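Local coordinates for protein diaminopimelate decarboxylase (Phaeodactylum tricornutum, PDB 7JPJ) that probably catalyses the pyridoxal phosphate-dependent decarboxylation of diaminopimelate to lysine, working as an obligate dimer, at residues Y51-R56 and M276-G281; I200-G205 and M233-G238; G315-L320 and V353-E358; G326-I331 and P365-P370. All blocks are in the same frame, centred on the assembly; numbering follows the deposited sequence.

Interactions 1 and 2 lie side by side in the parallel barrel sheet, their centres about 9 Å apart: strands 275-278 and 232-234 are neighbours, and Asn234 of one contact meets Glu279 of the other. The loops after these strands, at Gly238 and Gly281, share one sulfate ion. Interactions 3 and 4 belong to the other part of the chain, with centres about 14 Å apart, and touch where Val319 packs on His329. The centres of interactions 1 and 3 are about 35 Å apart within one subunit, yet the carbonyl oxygen of Cys357 in interaction 3 makes a weak hydrogen bond to Lys60 of the second subunit. The bound D-lysine lies about 8 Å from Gly238 of interaction 2 and about 6 Å from the side chain of Ala327 of interaction 4.

Interaction 1 of 4, residues Y51-R56 and M276-G281; sequences YGLTVR and MEIEPG. With SO4 (sulfate ion), chain D.
Arg56 and Glu277 each set CG anti to their own carbonyl carbon, beside the backbone N (chi1 -49° and -68°), which starts both chains off on the same face of two adjacent strands. The Glu277 chain then runs out extended, whereas that of Arg56 bends at chi3. The result is a salt bridge from Arg56 NH1 to Glu277 OE2, 2.7 Å long. OE1 of Glu277 sits at the guanidinium edge, in its plane, 2.8 Å from Arg56 NH1, so one nitrogen meets both oxygens. The guanidinium and carboxylate planes are turned 67° apart. Glu277 CG also packs on Thr54 CB at 3.9 Å. An alanine at Glu277 would probably leave the Arg56 guanidinium without this countercharge and with more freedom to turn, beside a bared Thr54.

The other face is apolar. Leu53 reaches with CD1 to Met276 CE at 3.8 Å, the two side chains crossing obliquely, and Val55 CG2 meets Ile278 CD1 at 3.7 Å. Val259 and Phe263 of helix 252-270 pack against Met276 here.

Between the faces runs a parallel ladder of four backbone bonds. Thr54 gives its N-H to Met276 O and takes Ile278 N on its carbonyl; Gly52 O accepts from Met276 N, and Arg56 N reaches Ile278 O at 2.8 Å. Past the strand end, Gly281 N bonds a sulfate oxygen, O2, at 3.1 Å, probably at the cofactor's phosphate site. Pairing of strand 53-58 with strand 275-278 closes the TIM-type barrel of fold-type III pyridoxal phosphate enzymes.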
loop_
_atom_site.group_PDB
_atom_site.type_symbol
_atom_site.label_atom_id
_atom_site.label_comp_id
_atom_site.label_asym_id
_atom_site.label_seq_id
_atom_site.Cartn_x
_atom_site.Cartn_y
_atom_site.Cartn_z
ATOM N N TYR A 51 31.073 19.643 16.132
ATOM C CA TYR A 51 31.087 19.602 17.590
ATOM C C TYR A 51 30.271 18.436 18.136
ATOM O O TYR A 51 29.769 18.502 19.264
ATOM C CB TYR A 51 30.580 20.924 18.167
ATOM C CG TYR A 51 31.214 22.135 17.524
ATOM C CD1 TYR A 51 32.533 22.473 17.793
ATOM C CD2 TYR A 51 30.497 22.937 16.645
ATOM C CE1 TYR A 51 33.122 23.574 17.206
ATOM C CE2 TYR A 51 31.078 24.046 16.054
ATOM C CZ TYR A 51 32.393 24.357 16.340
ATOM O OH TYR A 51 32.987 25.453 15.760
ATOM N N GLY A 52 30.126 17.364 17.359
ATOM C CA GLY A 52 29.395 16.202 17.830
ATOM C C GLY A 52 28.286 15.743 16.905
ATOM O O GLY A 52 27.574 16.564 16.315
ATOM N N LEU A 53 28.118 14.426 16.783
ATOM C CA LEU A 53 27.156 13.832 15.866
ATOM C C LEU A 53 26.335 12.768 16.577
ATOM O O LEU A 53 26.848 12.040 17.431
ATOM C CB LEU A 53 27.865 13.212 14.652
ATOM C CG LEU A 53 27.057 12.255 13.772
ATOM C CD1 LEU A 53 26.087 13.024 12.883
ATOM C CD2 LEU A 53 27.967 11.360 12.946
ATOM N N THR A 54 25.052 12.691 16.223
ATOM C CA THR A 54 24.170 11.610 16.640
ATOM C C THR A 54 23.427 11.101 15.416
ATOM O O THR A 54 22.844 11.894 14.671
ATOM C CB THR A 54 23.164 12.067 17.701
ATOM O OG1 THR A 54 23.862 12.670 18.795
ATOM C CG2 THR A 54 22.357 10.880 18.213
ATOM N N VAL A 55 23.445 9.789 15.210
ATOM C CA VAL A 55 22.740 9.158 14.101
ATOM C C VAL A 55 21.473 8.515 14.645
ATOM O O VAL A 55 21.532 7.679 15.555
ATOM C CB VAL A 55 23.622 8.121 13.391
ATOM C CG1 VAL A 55 22.830 7.412 12.302
ATOM C CG2 VAL A 55 24.860 8.787 12.818
ATOM N N ARG A 56 20.326 8.900 14.091
ATOM C CA ARG A 56 19.037 8.325 14.449
ATOM C C ARG A 56 18.518 7.490 13.288
ATOM O O ARG A 56 18.490 7.959 12.146
ATOM C CB ARG A 56 18.024 9.415 14.802
ATOM C CG ARG A 56 18.530 10.451 15.785
ATOM C CD ARG A 56 17.378 11.131 16.507
ATOM N NE ARG A 56 17.296 10.704 17.899
ATOM C CZ ARG A 56 17.621 11.469 18.935
ATOM N NH1 ARG A 56 18.043 12.705 18.738
ATOM N NH2 ARG A 56 17.520 11.001 20.170
ATOM N N MET A 276 25.036 17.987 16.238
ATOM C CA MET A 276 24.334 17.688 14.998
ATOM C C MET A 276 23.651 16.328 15.081
ATOM O O MET A 276 24.137 15.406 15.741
ATOM C CB MET A 276 25.283 17.702 13.795
ATOM C CG MET A 276 24.572 17.886 12.462
ATOM S SD MET A 276 25.605 17.619 11.007
ATOM C CE MET A 276 26.871 16.547 11.665
ATOM N N GLU A 277 22.518 16.213 14.395
ATOM C CA GLU A 277 21.779 14.963 14.306
ATOM C C GLU A 277 21.370 14.712 12.865
ATOM O O GLU A 277 21.050 15.649 12.129
ATOM C CB GLU A 277 20.532 14.975 15.188
ATOM C CG GLU A 277 20.823 14.989 16.671
ATOM C CD GLU A 277 19.561 14.879 17.499
ATOM O OE1 GLU A 277 18.461 14.836 16.906
ATOM O OE2 GLU A 277 19.665 14.818 18.743
ATOM N N ILE A 278 21.385 13.442 12.471
ATOM C CA ILE A 278 20.927 13.015 11.158
ATOM C C ILE A 278 19.955 11.859 11.348
ATOM O O ILE A 278 20.108 11.035 12.255
ATOM C CB ILE A 278 22.100 12.611 10.236
ATOM C CG1 ILE A 278 22.885 11.437 10.827
ATOM C CG2 ILE A 278 23.016 13.801 9.996
ATOM C CD1 ILE A 278 24.000 10.944 9.932
ATOM N N GLU A 279 18.940 11.805 10.490
ATOM C CA GLU A 279 17.856 10.831 10.607
ATOM C C GLU A 279 17.715 10.011 9.328
ATOM O O GLU A 279 16.680 10.071 8.655
ATOM C CB GLU A 279 16.544 11.538 10.941
ATOM C CG GLU A 279 16.293 11.747 12.430
ATOM C CD GLU A 279 15.044 12.577 12.708
ATOM O OE1 GLU A 279 14.979 13.239 13.771
ATOM O OE2 GLU A 279 14.125 12.573 11.857
ATOM N N PRO A 280 18.730 9.218 8.971
ATOM C CA PRO A 280 18.643 8.440 7.728
ATOM C C PRO A 280 17.748 7.220 7.906
ATOM O O PRO A 280 17.831 6.510 8.911
ATOM C CB PRO A 280 20.096 8.031 7.463
ATOM C CG PRO A 280 20.690 7.938 8.811
ATOM C CD PRO A 280 20.017 8.996 9.654
ATOM N N GLY A 281 16.883 6.991 6.925
ATOM C CA GLY A 281 16.082 5.786 6.894
ATOM C C GLY A 281 16.491 4.894 5.740
ATOM O O GLY A 281 16.982 3.779 5.945
HETATM S S SO4 D . 14.610 8.714 4.319
HETATM O O1 SO4 D . 14.771 8.399 2.901
HETATM O O2 SO4 D . 15.902 9.110 4.877
HETATM O O3 SO4 D . 14.112 7.542 5.032
HETATM O O4 SO4 D . 13.647 9.802 4.463
#

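Interaction 2 of 4, residues I200-G205 and M233-G238. With SO4 (sulfate ion), chain D.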
loop_
_atom_site.group_PDB
_atom_site.type_symbol
_atom_site.label_atom_id
_atom_site.label_comp_id
_atom_site.label_asym_id
_atom_site.label_seq_id
_atom_site.Cartn_x
_atom_site.Cartn_y
_atom_site.Cartn_z
ATOM N N ILE A 200 16.344 22.084 17.539
ATOM C CA ILE A 200 15.606 22.433 16.332
ATOM C C ILE A 200 15.687 21.255 15.372
ATOM O O ILE A 200 16.726 20.589 15.281
ATOM C CB ILE A 200 16.156 23.720 15.682
ATOM C CG1 ILE A 200 16.030 24.902 16.646
ATOM C CG2 ILE A 200 15.426 24.035 14.384
ATOM C CD1 ILE A 200 14.597 25.318 16.922
ATOM N N HIS A 201 14.588 20.989 14.669
ATOM C CA HIS A 201 14.484 19.862 13.751
ATOM C C HIS A 201 14.075 20.366 12.375
ATOM O O HIS A 201 13.109 21.125 12.249
ATOM C CB HIS A 201 13.470 18.832 14.261
ATOM C CG HIS A 201 13.490 17.535 13.512
ATOM N ND1 HIS A 201 14.438 17.239 12.557
ATOM C CD2 HIS A 201 12.678 16.454 13.581
ATOM C CE1 HIS A 201 14.208 16.033 12.068
ATOM N NE2 HIS A 201 13.146 15.535 12.675
ATOM N N THR A 202 14.809 19.944 11.353
ATOM C CA THR A 202 14.501 20.282 9.974
ATOM C C THR A 202 14.602 19.018 9.131
ATOM O O THR A 202 15.207 18.023 9.537
ATOM C CB THR A 202 15.450 21.364 9.437
ATOM O OG1 THR A 202 14.928 21.907 8.221
ATOM C CG2 THR A 202 16.813 20.769 9.153
ATOM N N HIS A 203 13.993 19.058 7.948
ATOM C CA HIS A 203 14.003 17.906 7.053
ATOM C C HIS A 203 13.655 18.335 5.634
ATOM O O HIS A 203 12.535 18.103 5.168
ATOM C CB HIS A 203 13.025 16.835 7.545
ATOM C CG HIS A 203 13.066 15.562 6.755
ATOM N ND1 HIS A 203 14.128 14.686 6.806
ATOM C CD2 HIS A 203 12.169 15.015 5.898
ATOM C CE1 HIS A 203 13.887 13.657 6.013
ATOM N NE2 HIS A 203 12.705 13.833 5.450
ATOM N N ILE A 204 14.600 18.972 4.944
ATOM C CA ILE A 204 14.359 19.462 3.591
ATOM C C ILE A 204 15.535 19.120 2.685
ATOM O O ILE A 204 15.662 19.671 1.587
ATOM C CB ILE A 204 14.100 20.981 3.583
ATOM C CG1 ILE A 204 15.324 21.729 4.117
ATOM C CG2 ILE A 204 12.850 21.324 4.378
ATOM C CD1 ILE A 204 15.375 23.186 3.711
ATOM N N GLY A 205 16.401 18.215 3.134
ATOM C CA GLY A 205 17.560 17.840 2.337
ATOM C C GLY A 205 17.221 16.774 1.302
ATOM O O GLY A 205 16.395 15.891 1.531
ATOM N N MET A 233 21.006 20.474 16.640
ATOM C CA MET A 233 20.375 20.709 15.347
ATOM C C MET A 233 20.176 19.370 14.648
ATOM O O MET A 233 21.150 18.669 14.354
ATOM C CB MET A 233 21.225 21.651 14.491
ATOM C CG MET A 233 20.779 21.774 13.040
ATOM S SD MET A 233 19.539 23.055 12.773
ATOM C CE MET A 233 18.038 22.081 12.711
ATOM N N ASN A 234 18.915 19.016 14.390
ATOM C CA ASN A 234 18.551 17.777 13.706
ATOM C C ASN A 234 18.227 18.105 12.250
ATOM O O ASN A 234 17.201 18.732 11.961
ATOM C CB ASN A 234 17.365 17.113 14.405
ATOM C CG ASN A 234 17.048 15.723 13.861
ATOM O OD1 ASN A 234 17.353 15.395 12.714
ATOM N ND2 ASN A 234 16.413 14.905 14.691
ATOM N N LEU A 235 19.095 17.668 11.335
ATOM C CA LEU A 235 18.959 17.958 9.911
ATOM C C LEU A 235 18.126 16.931 9.157
ATOM O O LEU A 235 17.952 17.072 7.942
ATOM C CB LEU A 235 20.340 18.062 9.260
ATOM C CG LEU A 235 21.193 19.255 9.688
ATOM C CD1 LEU A 235 22.526 19.258 8.948
ATOM C CD2 LEU A 235 20.441 20.557 9.460
ATOM N N GLY A 236 17.620 15.901 9.836
ATOM C CA GLY A 236 16.733 14.945 9.202
ATOM C C GLY A 236 17.463 13.942 8.324
ATOM O O GLY A 236 18.671 13.714 8.439
ATOM N N GLY A 237 16.696 13.330 7.424
ATOM C CA GLY A 237 17.245 12.371 6.487
ATOM C C GLY A 237 17.149 12.821 5.043
ATOM O O GLY A 237 17.309 14.009 4.744
ATOM N N GLY A 238 16.896 11.878 4.136
ATOM C CA GLY A 238 16.748 12.176 2.728
ATOM C C GLY A 238 17.939 11.834 1.860
ATOM O O GLY A 238 17.882 12.067 0.646
HETATM S S SO4 D . 14.610 8.714 4.319
HETATM O O1 SO4 D . 14.771 8.399 2.901
HETATM O O2 SO4 D . 15.902 9.110 4.877
HETATM O O3 SO4 D . 14.112 7.542 5.032
HETATM O O4 SO4 D . 13.647 9.802 4.463
#
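His201 and Asn234 lie side by side and point the same way, ring on amide. Their planes are 28° apart, and Asn234 ND2 stands 3.6 Å above the plane of the His201 ring, offset toward the rim.

Hydrogen bonds run along the backbone and into the rings. Asn234 N bonds Ile200 O at 2.8 Å, in parallel-strand fashion. Asn234 O accepts twice: from Thr202 N, nearly straight on at 2.7 Å, and from His201 ND1 at 3.2 Å. The second donor stands well above the carbonyl plane, although the oxygen lies in the plane of the ring. A phenylalanine in place of His201 would probably leave Asn234 O with one donor fewer and Glu279 without its weak bond from the ring's NE2. Asn234 OD1 takes Gly236 N at 2.9 Å, an Asx turn that bends the chain out of the strand, while Asn234 ND2 bonds Glu279. Farther on, Gly237 N donates to His203 ND1 at 3.0 Å, in the ring plane. A side chain on Gly236 would run into that same nitrogen. Gly238 N holds sulfate O2 at 3.0 Å, and another sulfate oxygen lies at the His203 ring edge.

Apolar contacts are few: Met233, bent at chi2 and chi3, turns CE onto Ile200 CG2 at 3.7 Å, and Thr202 CG2 touches Leu235 CD2.

The pair forms one beta-alpha-beta unit of the barrel, with helix 210-222 between its strands. Strand 141-147 flanks it beyond Ile200 and strand 275-278 beyond Asn234, while Met233 and Leu235 pack on helix 252-270.

Interaction 3 of 4, residues G315-L320 and V353-E358; sequences GMTDVL and VGHCCE
Thr317 and His355 make the central bond: OG1 of Thr317 lies 2.9 Å from His355 NE2, at the ring edge and in its plane, with either able to be the donor. Beside it, the other branch of Thr317, CG2, touches Cys356 SG at 3.7 Å. The same sulfur meets CG of Met316 at 3.9 Å. The backbones close in at Gly315 and Gly354, whose CA atoms are 4.1 Å apart; a CB on Gly354 would collide with Gly315.

Segment 353-358 enters the Cys-Glu-Ser-Gly-Asp motif of this decarboxylase family, and Cys357, the predicted proton donor, is the centre of an inverse gamma turn. Its carbonyl oxygen makes a weak bond to Lys60 of the second subunit, consistent with active sites formed at the dimer interface.

One shell out, Asp318 steadies its own loop. Its OD2 takes Gly315 N at 3.1 Å on the lone pair away from the other oxygen, while Gly315 O receives Asp318 N and Val319 N from opposite faces. Asp361 joins both loops, accepting from Met316 N and Cys356 N. The His355 ring stacks on Phe407, and its ND1 bonds Glu105 of the second subunit.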
loop_
_atom_site.group_PDB
_atom_site.type_symbol
_atom_site.label_atom_id
_atom_site.label_comp_id
_atom_site.label_asym_id
_atom_site.label_seq_id
_atom_site.Cartn_x
_atom_site.Cartn_y
_atom_site.Cartn_z
ATOM N N GLY A 315 4.393 -9.838 -4.716
ATOM C CA GLY A 315 3.975 -8.657 -5.459
ATOM C C GLY A 315 3.844 -7.446 -4.561
ATOM O O GLY A 315 4.576 -7.302 -3.575
ATOM N N MET A 316 2.894 -6.576 -4.917
ATOM C CA MET A 316 2.648 -5.366 -4.138
ATOM C C MET A 316 2.321 -5.671 -2.679
ATOM O O MET A 316 2.453 -4.783 -1.828
ATOM C CB MET A 316 1.517 -4.561 -4.776
ATOM C CG MET A 316 0.356 -5.420 -5.235
ATOM S SD MET A 316 -1.100 -4.455 -5.653
ATOM C CE MET A 316 -0.404 -3.282 -6.816
ATOM N N THR A 317 1.893 -6.900 -2.376
ATOM C CA THR A 317 1.764 -7.346 -0.993
ATOM C C THR A 317 3.091 -7.297 -0.245
ATOM O O THR A 317 3.096 -7.251 0.989
ATOM C CB THR A 317 1.221 -8.775 -0.952
ATOM O OG1 THR A 317 1.891 -9.563 -1.945
ATOM C CG2 THR A 317 -0.272 -8.794 -1.222
ATOM N N ASP A 318 4.208 -7.312 -0.959
ATOM C CA ASP A 318 5.527 -7.363 -0.342
ATOM C C ASP A 318 6.423 -6.200 -0.729
ATOM O O ASP A 318 7.183 -5.710 0.112
ATOM C CB ASP A 318 6.209 -8.686 -0.701
ATOM C CG ASP A 318 5.256 -9.859 -0.629
ATOM O OD1 ASP A 318 4.923 -10.290 0.497
ATOM O OD2 ASP A 318 4.815 -10.330 -1.698
ATOM N N VAL A 319 6.367 -5.744 -1.978
ATOM C CA VAL A 319 7.111 -4.572 -2.427
ATOM C C VAL A 319 6.143 -3.694 -3.212
ATOM O O VAL A 319 5.754 -4.041 -4.335
ATOM C CB VAL A 319 8.336 -4.941 -3.275
ATOM C CG1 VAL A 319 9.073 -3.691 -3.709
ATOM C CG2 VAL A 319 9.271 -5.855 -2.496
ATOM N N LEU A 320 5.753 -2.562 -2.624
ATOM C CA LEU A 320 4.778 -1.663 -3.223
ATOM C C LEU A 320 5.411 -0.519 -4.004
ATOM O O LEU A 320 4.736 0.081 -4.848
ATOM C CB LEU A 320 3.863 -1.088 -2.131
ATOM C CG LEU A 320 2.808 -0.052 -2.525
ATOM C CD1 LEU A 320 1.693 -0.685 -3.344
ATOM C CD2 LEU A 320 2.261 0.648 -1.294
ATOM N N VAL A 353 5.651 -9.704 -13.223
ATOM C CA VAL A 353 4.364 -9.347 -12.642
ATOM C C VAL A 353 4.203 -10.057 -11.304
ATOM O O VAL A 353 4.846 -11.071 -11.020
ATOM C CB VAL A 353 3.180 -9.683 -13.573
ATOM C CG1 VAL A 353 3.326 -8.965 -14.909
ATOM C CG2 VAL A 353 3.063 -11.187 -13.766
ATOM N N GLY A 354 3.311 -9.501 -10.473
ATOM C CA GLY A 354 3.043 -10.061 -9.168
ATOM C C GLY A 354 1.880 -11.041 -9.167
ATOM O O GLY A 354 1.152 -11.191 -10.147
ATOM N N HIS A 355 1.707 -11.707 -8.024
ATOM C CA HIS A 355 0.693 -12.745 -7.884
ATOM C C HIS A 355 -0.692 -12.203 -7.551
ATOM O O HIS A 355 -1.645 -12.989 -7.501
ATOM C CB HIS A 355 1.123 -13.758 -6.814
ATOM C CG HIS A 355 1.302 -13.168 -5.448
ATOM N ND1 HIS A 355 1.539 -13.941 -4.331
ATOM C CD2 HIS A 355 1.287 -11.883 -5.018
ATOM C CE1 HIS A 355 1.659 -13.158 -3.273
ATOM N NE2 HIS A 355 1.509 -11.905 -3.663
ATOM N N CYS A 356 -0.840 -10.900 -7.323
ATOM C CA CYS A 356 -2.150 -10.344 -7.011
ATOM C C CYS A 356 -2.992 -10.222 -8.271
ATOM O O CYS A 356 -2.495 -9.849 -9.337
ATOM C CB CYS A 356 -2.019 -8.974 -6.346
ATOM S SG CYS A 356 -1.147 -8.991 -4.779
ATOM N N CYS A 357 -4.280 -10.535 -8.141
ATOM C CA CYS A 357 -5.221 -10.413 -9.253
ATOM C C CYS A 357 -5.581 -8.936 -9.427
ATOM O O CYS A 357 -6.680 -8.477 -9.107
ATOM C CB CYS A 357 -6.450 -11.277 -9.006
ATOM S SG CYS A 357 -7.571 -11.403 -10.416
ATOM N N GLU A 358 -4.613 -8.181 -9.942
ATOM C CA GLU A 358 -4.779 -6.746 -10.137
ATOM C C GLU A 358 -3.850 -6.292 -11.252
ATOM O O GLU A 358 -2.671 -6.656 -11.257
ATOM C CB GLU A 358 -4.483 -5.981 -8.846
ATOM C CG GLU A 358 -4.383 -4.482 -9.026
ATOM C CD GLU A 358 -5.222 -3.726 -8.018
ATOM O OE1 GLU A 358 -6.277 -4.259 -7.605
ATOM O OE2 GLU A 358 -4.821 -2.605 -7.635
#

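Interaction 4 of 4, residues G326-I331 and P365-P370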
loop_
_atom_site.group_PDB
_atom_site.type_symbol
_atom_site.label_atom_id
_atom_site.label_comp_id
_atom_site.label_asym_id
_atom_site.label_seq_id
_atom_site.Cartn_x
_atom_site.Cartn_y
_atom_site.Cartn_z
ATOM N N GLY A 326 6.572 3.926 -9.361
ATOM C CA GLY A 326 7.272 3.573 -10.577
ATOM C C GLY A 326 8.752 3.379 -10.354
ATOM O O GLY A 326 9.554 3.639 -11.258
ATOM N N ALA A 327 9.135 2.938 -9.159
ATOM C CA ALA A 327 10.537 2.784 -8.805
ATOM C C ALA A 327 11.088 1.483 -9.371
ATOM O O ALA A 327 10.468 0.424 -9.239
ATOM C CB ALA A 327 10.705 2.807 -7.287
ATOM N N VAL A 328 12.254 1.571 -10.000
ATOM C CA VAL A 328 12.957 0.403 -10.509
ATOM C C VAL A 328 13.835 -0.154 -9.399
ATOM O O VAL A 328 14.514 0.601 -8.691
ATOM C CB VAL A 328 13.794 0.764 -11.749
ATOM C CG1 VAL A 328 14.379 -0.491 -12.389
ATOM C CG2 VAL A 328 12.948 1.534 -12.750
ATOM N N HIS A 329 13.811 -1.476 -9.235
ATOM C CA HIS A 329 14.669 -2.183 -8.303
ATOM C C HIS A 329 15.612 -3.111 -9.063
ATOM O O HIS A 329 15.251 -3.639 -10.121
ATOM C CB HIS A 329 13.856 -3.009 -7.300
ATOM C CG HIS A 329 13.110 -2.183 -6.298
ATOM N ND1 HIS A 329 13.211 -2.391 -4.939
ATOM C CD2 HIS A 329 12.243 -1.156 -6.459
ATOM C CE1 HIS A 329 12.444 -1.522 -4.305
ATOM N NE2 HIS A 329 11.846 -0.762 -5.204
ATOM N N PRO A 330 16.826 -3.322 -8.554
ATOM C CA PRO A 330 17.733 -4.288 -9.189
ATOM C C PRO A 330 17.184 -5.701 -9.054
ATOM O O PRO A 330 16.772 -6.121 -7.971
ATOM C CB PRO A 330 19.048 -4.115 -8.415
ATOM C CG PRO A 330 18.880 -2.873 -7.595
ATOM C CD PRO A 330 17.419 -2.706 -7.357
ATOM N N ILE A 331 17.183 -6.434 -10.164
ATOM C CA ILE A 331 16.564 -7.752 -10.233
ATOM C C ILE A 331 17.574 -8.747 -10.781
ATOM O O ILE A 331 18.149 -8.531 -11.852
ATOM C CB ILE A 331 15.293 -7.732 -11.102
ATOM C CG1 ILE A 331 14.251 -6.801 -10.480
ATOM C CG2 ILE A 331 14.745 -9.135 -11.266
ATOM C CD1 ILE A 331 13.140 -6.410 -11.417
ATOM N N PRO A 365 8.214 -1.661 -13.917
ATOM C CA PRO A 365 7.555 -0.543 -14.595
ATOM C C PRO A 365 8.546 0.387 -15.283
ATOM O O PRO A 365 9.756 0.354 -15.044
ATOM C CB PRO A 365 6.847 0.179 -13.441
ATOM C CG PRO A 365 7.762 -0.034 -12.281
ATOM C CD PRO A 365 8.428 -1.383 -12.484
ATOM N N ALA A 366 8.000 1.224 -16.157
ATOM C CA ALA A 366 8.797 2.283 -16.753
ATOM C C ALA A 366 9.220 3.269 -15.667
ATOM O O ALA A 366 8.439 3.553 -14.752
ATOM C CB ALA A 366 8.007 3.003 -17.846
ATOM N N PRO A 367 10.445 3.796 -15.727
ATOM C CA PRO A 367 10.939 4.661 -14.645
ATOM C C PRO A 367 10.034 5.848 -14.346
ATOM O O PRO A 367 9.847 6.735 -15.186
ATOM C CB PRO A 367 12.306 5.118 -15.167
ATOM C CG PRO A 367 12.733 4.018 -16.080
ATOM C CD PRO A 367 11.480 3.530 -16.741
ATOM N N GLY A 368 9.464 5.861 -13.139
ATOM C CA GLY A 368 8.624 6.949 -12.685
ATOM C C GLY A 368 7.187 6.902 -13.154
ATOM O O GLY A 368 6.425 7.827 -12.847
ATOM N N GLU A 369 6.791 5.866 -13.889
ATOM C CA GLU A 369 5.440 5.747 -14.433
ATOM C C GLU A 369 4.946 4.331 -14.174
ATOM O O GLU A 369 5.199 3.417 -14.971
ATOM C CB GLU A 369 5.416 6.083 -15.924
ATOM C CG GLU A 369 6.026 7.434 -16.264
ATOM C CD GLU A 369 5.227 8.587 -15.695
ATOM O OE1 GLU A 369 3.983 8.562 -15.813
ATOM O OE2 GLU A 369 5.839 9.521 -15.130
ATOM N N PRO A 370 4.229 4.108 -13.067
ATOM C CA PRO A 370 3.855 2.734 -12.698
ATOM C C PRO A 370 2.785 2.125 -13.586
ATOM O O PRO A 370 2.494 0.931 -13.438
ATOM C CB PRO A 370 3.357 2.883 -11.255
ATOM C CG PRO A 370 2.868 4.285 -11.175
ATOM C CD PRO A 370 3.730 5.102 -12.100
#
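Gly326 and Pro365 meet through the flat peptide that leaves the glycine. Pro365 CG lies over one face of this unit, 4.0 Å from Gly326 C and almost straight above it. From the side of the other face comes Gly368, whose N donates to Gly326 O at 2.9 Å. The N-H points well at the oxygen (168°), though the donor is tilted 30° from the carbonyl plane. On the N-terminal side of Gly326 the Pro370 ring packs close, with CB 3.9 Å from Gly326 N. A side chain on Gly326 would be driven into the backbone between Gly368 and Pro370, so the fit depends on its absence. Farther along, Ala327 O lies in the plane of the His329 ring, at its edge, and ND1 of that ring bonds Asp390 O.

Val328 adds the one apolar side-chain pair: its side chain lies beside the Pro367 ring, pointing the same way, with CG2 4.2 Å from Pro367 CG and about as far from Pro365 O.

Residues 366-369 form a type II beta turn, closed by Glu369 N to Ala366 O at 3.0 Å, with proline and glycine at its two central positions. Gly326, with positive phi, is where the chain leaves helix 321-325. The arrangement thus lays a Pro-Gly turn against a helix exit, in the loops near bound D-lysine; the side chain of Ala327 is about 6 Å from that ligand and touches Arg321 of its pocket.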